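Local atomic coordinates of 6-carboxyhexanoate--coa ligase (Bacillus subtilis, PDB entry 5FLG), a protein that is an enzyme of the 6-carboxyhexanoate--CoA ligase family, with an alpha/beta architecture that holds a nucleotide ligand beside a mixed beta sheet. Residues E119-R124 with T223-R228; A177-V182 with T202-G207. All blocks are in the same frame, centred on the assembly; numbering follows the deposited sequence.

Contact 1. Residues E119-R124 with T223-R228; sequences EWSDVR and TEEGCR. With ANP (phosphoaminophosphonic acid-adenylate ester), chain D.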
loop_
_atom_site.group_PDB
_atom_site.type_symbol
_atom_site.label_atom_id
_atom_site.label_comp_id
_atom_site.label_asym_id
_atom_site.label_seq_id
_atom_site.Cartn_x
_atom_site.Cartn_y
_atom_site.Cartn_z
ATOM N N GLU A 119 -9.509 18.510 -21.014
ATOM C CA GLU A 119 -10.382 18.051 -19.940
ATOM C C GLU A 119 -9.848 16.755 -19.285
ATOM O O GLU A 119 -10.309 16.353 -18.229
ATOM C CB GLU A 119 -11.815 17.836 -20.458
ATOM C CG GLU A 119 -12.119 16.391 -20.848
ATOM C CD GLU A 119 -13.526 16.184 -21.406
ATOM O OE1 GLU A 119 -13.851 16.796 -22.446
ATOM O OE2 GLU A 119 -14.277 15.340 -20.850
ATOM N N TRP A 120 -8.933 16.051 -19.939
ATOM C CA TRP A 120 -8.430 14.798 -19.391
ATOM C C TRP A 120 -7.100 15.009 -18.642
ATOM O O TRP A 120 -6.428 14.045 -18.323
ATOM C CB TRP A 120 -8.202 13.768 -20.495
ATOM C CG TRP A 120 -9.439 13.413 -21.253
ATOM C CD1 TRP A 120 -10.704 13.360 -20.767
ATOM C CD2 TRP A 120 -9.508 12.955 -22.610
ATOM N NE1 TRP A 120 -11.568 12.885 -21.741
ATOM C CE2 TRP A 120 -10.865 12.683 -22.894
ATOM C CE3 TRP A 120 -8.560 12.771 -23.611
ATOM C CZ2 TRP A 120 -11.284 12.174 -24.118
ATOM C CZ3 TRP A 120 -8.981 12.338 -24.841
ATOM C CH2 TRP A 120 -10.325 12.001 -25.075
ATOM N N SER A 121 -6.690 16.258 -18.472
ATOM C CA SER A 121 -5.440 16.584 -17.766
ATOM C C SER A 121 -5.324 15.885 -16.432
ATOM O O SER A 121 -4.232 15.561 -16.006
ATOM C CB SER A 121 -5.342 18.083 -17.499
ATOM O OG SER A 121 -5.200 18.779 -18.718
ATOM N N ASP A 122 -6.429 15.782 -15.709
ATOM C CA ASP A 122 -6.364 15.254 -14.357
ATOM C C ASP A 122 -6.524 13.749 -14.239
ATOM O O ASP A 122 -6.440 13.201 -13.149
ATOM C CB ASP A 122 -7.356 15.981 -13.445
ATOM C CG ASP A 122 -6.925 17.423 -13.160
ATOM O OD1 ASP A 122 -5.752 17.761 -13.437
ATOM O OD2 ASP A 122 -7.777 18.233 -12.749
ATOM N N VAL A 123 -6.716 13.074 -15.364
ATOM C CA VAL A 123 -6.881 11.654 -15.345
ATOM C C VAL A 123 -5.550 11.002 -14.998
ATOM O O VAL A 123 -4.524 11.402 -15.498
ATOM C CB VAL A 123 -7.364 11.131 -16.714
ATOM C CG1 VAL A 123 -7.218 9.623 -16.757
ATOM C CG2 VAL A 123 -8.809 11.576 -16.968
ATOM N N ARG A 124 -5.598 10.076 -14.049
ATOM C CA ARG A 124 -4.437 9.511 -13.385
ATOM C C ARG A 124 -3.851 8.312 -14.125
ATOM O O ARG A 124 -2.707 7.901 -13.895
ATOM C CB ARG A 124 -4.856 9.071 -11.984
ATOM C CG ARG A 124 -5.272 10.239 -11.105
ATOM C CD ARG A 124 -6.325 9.810 -10.096
ATOM N NE ARG A 124 -6.479 10.782 -9.013
ATOM C CZ ARG A 124 -7.058 11.978 -9.141
ATOM N NH1 ARG A 124 -7.538 12.387 -10.315
ATOM N NH2 ARG A 124 -7.123 12.788 -8.091
ATOM N N THR A 223 4.638 23.443 -17.259
ATOM C CA THR A 223 3.203 23.127 -17.248
ATOM C C THR A 223 3.006 21.705 -16.729
ATOM O O THR A 223 3.889 20.853 -16.844
ATOM C CB THR A 223 2.590 23.242 -18.651
ATOM O OG1 THR A 223 3.283 22.347 -19.529
ATOM C CG2 THR A 223 2.744 24.656 -19.196
ATOM N N GLU A 224 1.875 21.464 -16.082
ATOM C CA GLU A 224 1.621 20.174 -15.485
ATOM C C GLU A 224 0.529 19.360 -16.176
ATOM O O GLU A 224 -0.066 18.491 -15.552
ATOM C CB GLU A 224 1.268 20.361 -14.035
ATOM C CG GLU A 224 2.429 20.873 -13.199
ATOM C CD GLU A 224 2.160 20.691 -11.715
ATOM O OE1 GLU A 224 0.966 20.653 -11.327
ATOM O OE2 GLU A 224 3.134 20.532 -10.945
ATOM N N GLU A 225 0.209 19.695 -17.419
ATOM C CA GLU A 225 -0.863 18.993 -18.163
ATOM C C GLU A 225 -0.226 17.928 -19.048
ATOM O O GLU A 225 0.543 18.252 -19.956
ATOM C CB GLU A 225 -1.618 19.973 -19.079
ATOM C CG GLU A 225 -2.569 20.910 -18.359
ATOM C CD GLU A 225 -1.866 21.775 -17.328
ATOM O OE1 GLU A 225 -1.072 22.666 -17.722
ATOM O OE2 GLU A 225 -2.105 21.553 -16.122
ATOM N N GLY A 226 -0.415 16.678 -18.686
ATOM C CA GLY A 226 0.126 15.567 -19.451
ATOM C C GLY A 226 -0.988 14.965 -20.289
ATOM O O GLY A 226 -2.091 15.493 -20.324
ATOM N N CYS A 227 -0.715 13.830 -20.921
ATOM C CA CYS A 227 -1.725 13.150 -21.740
ATOM C C CYS A 227 -1.298 11.706 -21.936
ATOM O O CYS A 227 -0.107 11.403 -22.118
ATOM C CB CYS A 227 -1.860 13.846 -23.089
ATOM S SG CYS A 227 -2.733 12.943 -24.400
ATOM N N ARG A 228 -2.264 10.814 -21.798
ATOM C CA ARG A 228 -2.091 9.439 -22.139
ATOM C C ARG A 228 -3.435 8.985 -22.743
ATOM O O ARG A 228 -4.393 8.761 -22.022
ATOM C CB ARG A 228 -1.751 8.631 -20.886
ATOM C CG ARG A 228 -0.941 7.371 -21.136
ATOM C CD ARG A 228 0.443 7.764 -21.549
ATOM N NE ARG A 228 1.461 6.718 -21.497
ATOM C CZ ARG A 228 2.509 6.736 -20.684
ATOM N NH1 ARG A 228 2.517 7.523 -19.600
ATOM N NH2 ARG A 228 3.557 5.995 -20.965
HETATM P PG ANP D . 5.565 9.567 -12.463
HETATM O O1G ANP D . 6.039 9.453 -11.040
HETATM O O2G ANP D . 5.820 10.930 -13.045
HETATM O O3G ANP D . 6.015 8.484 -13.389
HETATM P PB ANP D . 2.925 8.836 -13.614
HETATM O O1B ANP D . 3.521 7.553 -14.072
HETATM O O2B ANP D . 1.540 8.966 -13.099
HETATM N N3B ANP D . 3.869 9.426 -12.292
HETATM P PA ANP D . 4.043 9.856 -16.062
HETATM O O1A ANP D . 4.620 11.150 -16.406
HETATM O O2A ANP D . 4.855 8.594 -15.992
HETATM O O3A ANP D . 3.113 9.970 -14.754
HETATM O "O5'" ANP D . 2.860 9.635 -17.192
HETATM C "C5'" ANP D . 2.184 10.732 -17.739
HETATM C "C4'" ANP D . 0.681 10.442 -17.764
HETATM O "O4'" ANP D . 0.459 9.221 -18.481
HETATM C "C3'" ANP D . 0.113 10.243 -16.368
HETATM O "O3'" ANP D . -0.395 11.458 -15.832
HETATM C "C2'" ANP D . -1.024 9.293 -16.609
HETATM O "O2'" ANP D . -2.138 10.032 -17.111
HETATM C "C1'" ANP D . -0.471 8.442 -17.717
HETATM N N9 ANP D . 0.135 7.242 -17.131
HETATM C C8 ANP D . 1.332 7.136 -16.452
HETATM N N7 ANP D . 1.577 5.841 -16.142
HETATM C C5 ANP D . 0.505 5.119 -16.591
HETATM C C6 ANP D . 0.066 3.714 -16.570
HETATM N N6 ANP D . 0.789 2.756 -15.984
HETATM N N1 ANP D . -1.102 3.387 -17.167
HETATM C C2 ANP D . -1.874 4.321 -17.735
HETATM N N3 ANP D . -1.532 5.613 -17.866
HETATM C C4 ANP D . -0.428 6.058 -17.219
#

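Contact 2. Residues A177-V182 with T202-G207; sequences ALASKV and TGYVAG. With ANP (phosphoaminophosphonic acid-adenylate ester), chain D.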
loop_
_atom_site.group_PDB
_atom_site.type_symbol
_atom_site.label_atom_id
_atom_site.label_comp_id
_atom_site.label_asym_id
_atom_site.label_seq_id
_atom_site.Cartn_x
_atom_site.Cartn_y
_atom_site.Cartn_z
ATOM N N ALA A 177 8.371 0.421 -21.819
ATOM C CA ALA A 177 7.774 -0.826 -21.352
ATOM C C ALA A 177 6.259 -0.771 -21.467
ATOM O O ALA A 177 5.614 -1.755 -21.929
ATOM C CB ALA A 177 8.162 -1.133 -19.936
ATOM N N LEU A 178 5.689 0.346 -20.995
ATOM C CA LEU A 178 4.252 0.557 -21.107
ATOM C C LEU A 178 3.775 0.511 -22.549
ATOM O O LEU A 178 2.803 -0.168 -22.871
ATOM C CB LEU A 178 3.860 1.892 -20.462
ATOM C CG LEU A 178 2.356 2.140 -20.334
ATOM C CD1 LEU A 178 2.069 3.144 -19.223
ATOM C CD2 LEU A 178 1.797 2.636 -21.661
ATOM N N ALA A 179 4.409 1.330 -23.388
ATOM C CA ALA A 179 4.012 1.452 -24.739
ATOM C C ALA A 179 4.110 0.136 -25.474
ATOM O O ALA A 179 3.273 -0.136 -26.317
ATOM C CB ALA A 179 4.777 2.517 -25.472
ATOM N N SER A 180 5.157 -0.637 -25.204
ATOM C CA SER A 180 5.274 -1.947 -25.816
ATOM C C SER A 180 4.165 -2.919 -25.392
ATOM O O SER A 180 3.595 -3.652 -26.215
ATOM C CB SER A 180 6.651 -2.532 -25.519
ATOM O OG SER A 180 7.635 -1.694 -26.061
ATOM N N LYS A 181 3.870 -2.962 -24.105
ATOM C CA LYS A 181 2.757 -3.779 -23.667
ATOM C C LYS A 181 1.456 -3.333 -24.324
ATOM O O LYS A 181 0.708 -4.156 -24.858
ATOM C CB LYS A 181 2.573 -3.730 -22.159
ATOM C CG LYS A 181 1.214 -4.260 -21.750
ATOM C CD LYS A 181 1.137 -4.666 -20.294
ATOM C CE LYS A 181 -0.308 -4.876 -19.913
ATOM N NZ LYS A 181 -0.480 -5.418 -18.549
ATOM N N VAL A 182 1.216 -2.023 -24.325
ATOM C CA VAL A 182 -0.028 -1.499 -24.818
ATOM C C VAL A 182 -0.155 -1.767 -26.320
ATOM O O VAL A 182 -1.207 -2.173 -26.793
ATOM C CB VAL A 182 -0.155 -0.009 -24.500
ATOM C CG1 VAL A 182 -1.334 0.604 -25.233
ATOM C CG2 VAL A 182 -0.333 0.184 -23.000
ATOM N N THR A 202 9.480 16.042 -23.418
ATOM C CA THR A 202 9.440 14.972 -24.422
ATOM C C THR A 202 8.263 14.058 -24.235
ATOM O O THR A 202 7.825 13.817 -23.105
ATOM C CB THR A 202 10.699 14.136 -24.393
ATOM O OG1 THR A 202 11.821 14.988 -24.619
ATOM C CG2 THR A 202 10.669 13.066 -25.453
ATOM N N GLY A 203 7.614 13.727 -25.357
ATOM C CA GLY A 203 6.535 12.752 -25.350
ATOM C C GLY A 203 6.699 11.798 -26.512
ATOM O O GLY A 203 7.796 11.660 -27.054
ATOM N N TYR A 204 5.608 11.124 -26.910
ATOM C CA TYR A 204 5.706 10.165 -27.975
ATOM C C TYR A 204 4.332 9.774 -28.515
ATOM O O TYR A 204 3.300 10.113 -27.952
ATOM C CB TYR A 204 6.429 8.883 -27.532
ATOM C CG TYR A 204 5.665 8.008 -26.520
ATOM C CD1 TYR A 204 4.740 7.072 -26.939
ATOM C CD2 TYR A 204 5.895 8.127 -25.146
ATOM C CE1 TYR A 204 4.066 6.295 -26.056
ATOM C CE2 TYR A 204 5.292 7.269 -24.254
ATOM C CZ TYR A 204 4.306 6.408 -24.721
ATOM O OH TYR A 204 3.663 5.543 -23.866
ATOM N N VAL A 205 4.378 9.217 -29.711
ATOM C CA VAL A 205 3.247 8.479 -30.288
ATOM C C VAL A 205 3.798 7.097 -30.603
ATOM O O VAL A 205 4.971 6.952 -30.965
ATOM C CB VAL A 205 2.793 9.152 -31.597
ATOM C CG1 VAL A 205 1.811 8.259 -32.352
ATOM C CG2 VAL A 205 2.109 10.457 -31.282
ATOM N N ALA A 206 3.021 6.071 -30.287
ATOM C CA ALA A 206 3.443 4.707 -30.502
ATOM C C ALA A 206 2.365 3.975 -31.293
ATOM O O ALA A 206 1.167 4.184 -31.086
ATOM C CB ALA A 206 3.662 4.018 -29.197
ATOM N N GLY A 207 2.808 2.984 -32.049
ATOM C CA GLY A 207 1.897 2.072 -32.723
ATOM C C GLY A 207 2.644 0.931 -33.362
ATOM O O GLY A 207 3.881 0.934 -33.438
HETATM P PG ANP D . 5.565 9.567 -12.463
HETATM O O1G ANP D . 6.039 9.453 -11.040
HETATM O O2G ANP D . 5.820 10.930 -13.045
HETATM O O3G ANP D . 6.015 8.484 -13.389
HETATM P PB ANP D . 2.925 8.836 -13.614
HETATM O O1B ANP D . 3.521 7.553 -14.072
HETATM O O2B ANP D . 1.540 8.966 -13.099
HETATM N N3B ANP D . 3.869 9.426 -12.292
HETATM P PA ANP D . 4.043 9.856 -16.062
HETATM O O1A ANP D . 4.620 11.150 -16.406
HETATM O O2A ANP D . 4.855 8.594 -15.992
HETATM O O3A ANP D . 3.113 9.970 -14.754
HETATM O "O5'" ANP D . 2.860 9.635 -17.192
HETATM C "C5'" ANP D . 2.184 10.732 -17.739
HETATM C "C4'" ANP D . 0.681 10.442 -17.764
HETATM O "O4'" ANP D . 0.459 9.221 -18.481
HETATM C "C3'" ANP D . 0.113 10.243 -16.368
HETATM O "O3'" ANP D . -0.395 11.458 -15.832
HETATM C "C2'" ANP D . -1.024 9.293 -16.609
HETATM O "O2'" ANP D . -2.138 10.032 -17.111
HETATM C "C1'" ANP D . -0.471 8.442 -17.717
HETATM N N9 ANP D . 0.135 7.242 -17.131
HETATM C C8 ANP D . 1.332 7.136 -16.452
HETATM N N7 ANP D . 1.577 5.841 -16.142
HETATM C C5 ANP D . 0.505 5.119 -16.591
HETATM C C6 ANP D . 0.066 3.714 -16.570
HETATM N N6 ANP D . 0.789 2.756 -15.984
HETATM N N1 ANP D . -1.102 3.387 -17.167
HETATM C C2 ANP D . -1.874 4.321 -17.735
HETATM N N3 ANP D . -1.532 5.613 -17.866
HETATM C C4 ANP D . -0.428 6.058 -17.219
#

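Contact 1. Residues E119-R124 with T223-R228
Ser121, in the type I turn from Trp120 to Val123, lies closest to Glu225, their CA atoms 5.2 Å apart, where the chain leads into strand 227-232. Contact across the gap is sparse: Ser121 OG rests against the aliphatic part of Glu225, 3.4 Å from CG, while the hydroxyl is hydrogen-bonded to Pro118 O. Serine suits this spot, being small enough for close approach and able to tie back to its own loop. Glu225 CG stands anti to its carbonyl carbon (chi1 -75°), which lays it against the serine hydroxyl, and the bend at chi2 then turns the carboxylate away. The backbone of Gly226 passes beside the turn, its carbonyl oxygen 4.4 Å from Ser121 CA. Arg228 CB, CG and CD run alongside the ribose of ANP, and a bend at chi2 (70°) brings NH1 back to O4', with a hydrogen bond of 2.9 Å and 162° made at the guanidinium edge. A salt bridge from NE to Glu191 OE2 helps fix the head. From the other segment, Val123 O comes within 3.2 Å of ANP O2', and Arg124 O lies near C2'. Loop and strand thus border the ribose part of the ANP pocket.

Contact 2. Residues A177-V182 with T202-G207
Ala179 on the helix meets two residues of the strand through its single methyl. CB lies 3.6 Å from Tyr204 OH and 3.9 Å from Tyr204 CE1, approaching the ring obliquely, and it also touches Ala206 CB at 4.2 Å. Small residues suit both places, because the axes of helix 177-182 and strand 203-207 come within 8.5 Å and run 31° from parallel. Leu178, one residue back, crosses the tyrosine at about a right angle, with its CD2 methyl near the phenol oxygen. Its CG lies anti to the backbone N (chi1 -172°), and the other methyl, CD1, sits over the face of the adenine, 3.4 Å from ANP C6; a branched apolar side chain can serve protein and base at once. The arrangement is a helix packed on one face of a mixed sheet, as in alpha/beta folds. In that sheet, strand 203-207 is antiparallel to both its neighbours, 188-194 and 211-215. Tyr204 holds CG between its backbone N and carbonyl carbon (chi1 69°), which stands the ring out from the strand toward the helix, with Ala206 N in plane at the ring edge. The buried hydroxyl is hydrogen-bonded to Arg228 NH2 and more weakly to Glu191 OE2, and the ring also meets that of Tyr212. Further out, backbone bonds to Cys193 and Glu191 hold Tyr204 and Ala206 in the sheet, while Val205 packs on Ala96 and Leu100 of helix 89-102.

The two contacts are centred 16 Å apart and reach the same mixed sheet, in which strand 188-194 lies between strands 203-207 and 227-232. Along the chain contact 2 is nested within contact 1: the turn at 119-124 comes first, then helix segment 177-182, strand segment 202-207 and finally 223-228. They touch directly, since Arg228 NH2 of contact 1 packs 3.7 Å from Leu178 CD1 of contact 2. Both also reach ANP, contact 1 at the ribose and contact 2 at the adenine. Parts of the chain far apart in sequence are therefore brought together around one nucleotide site.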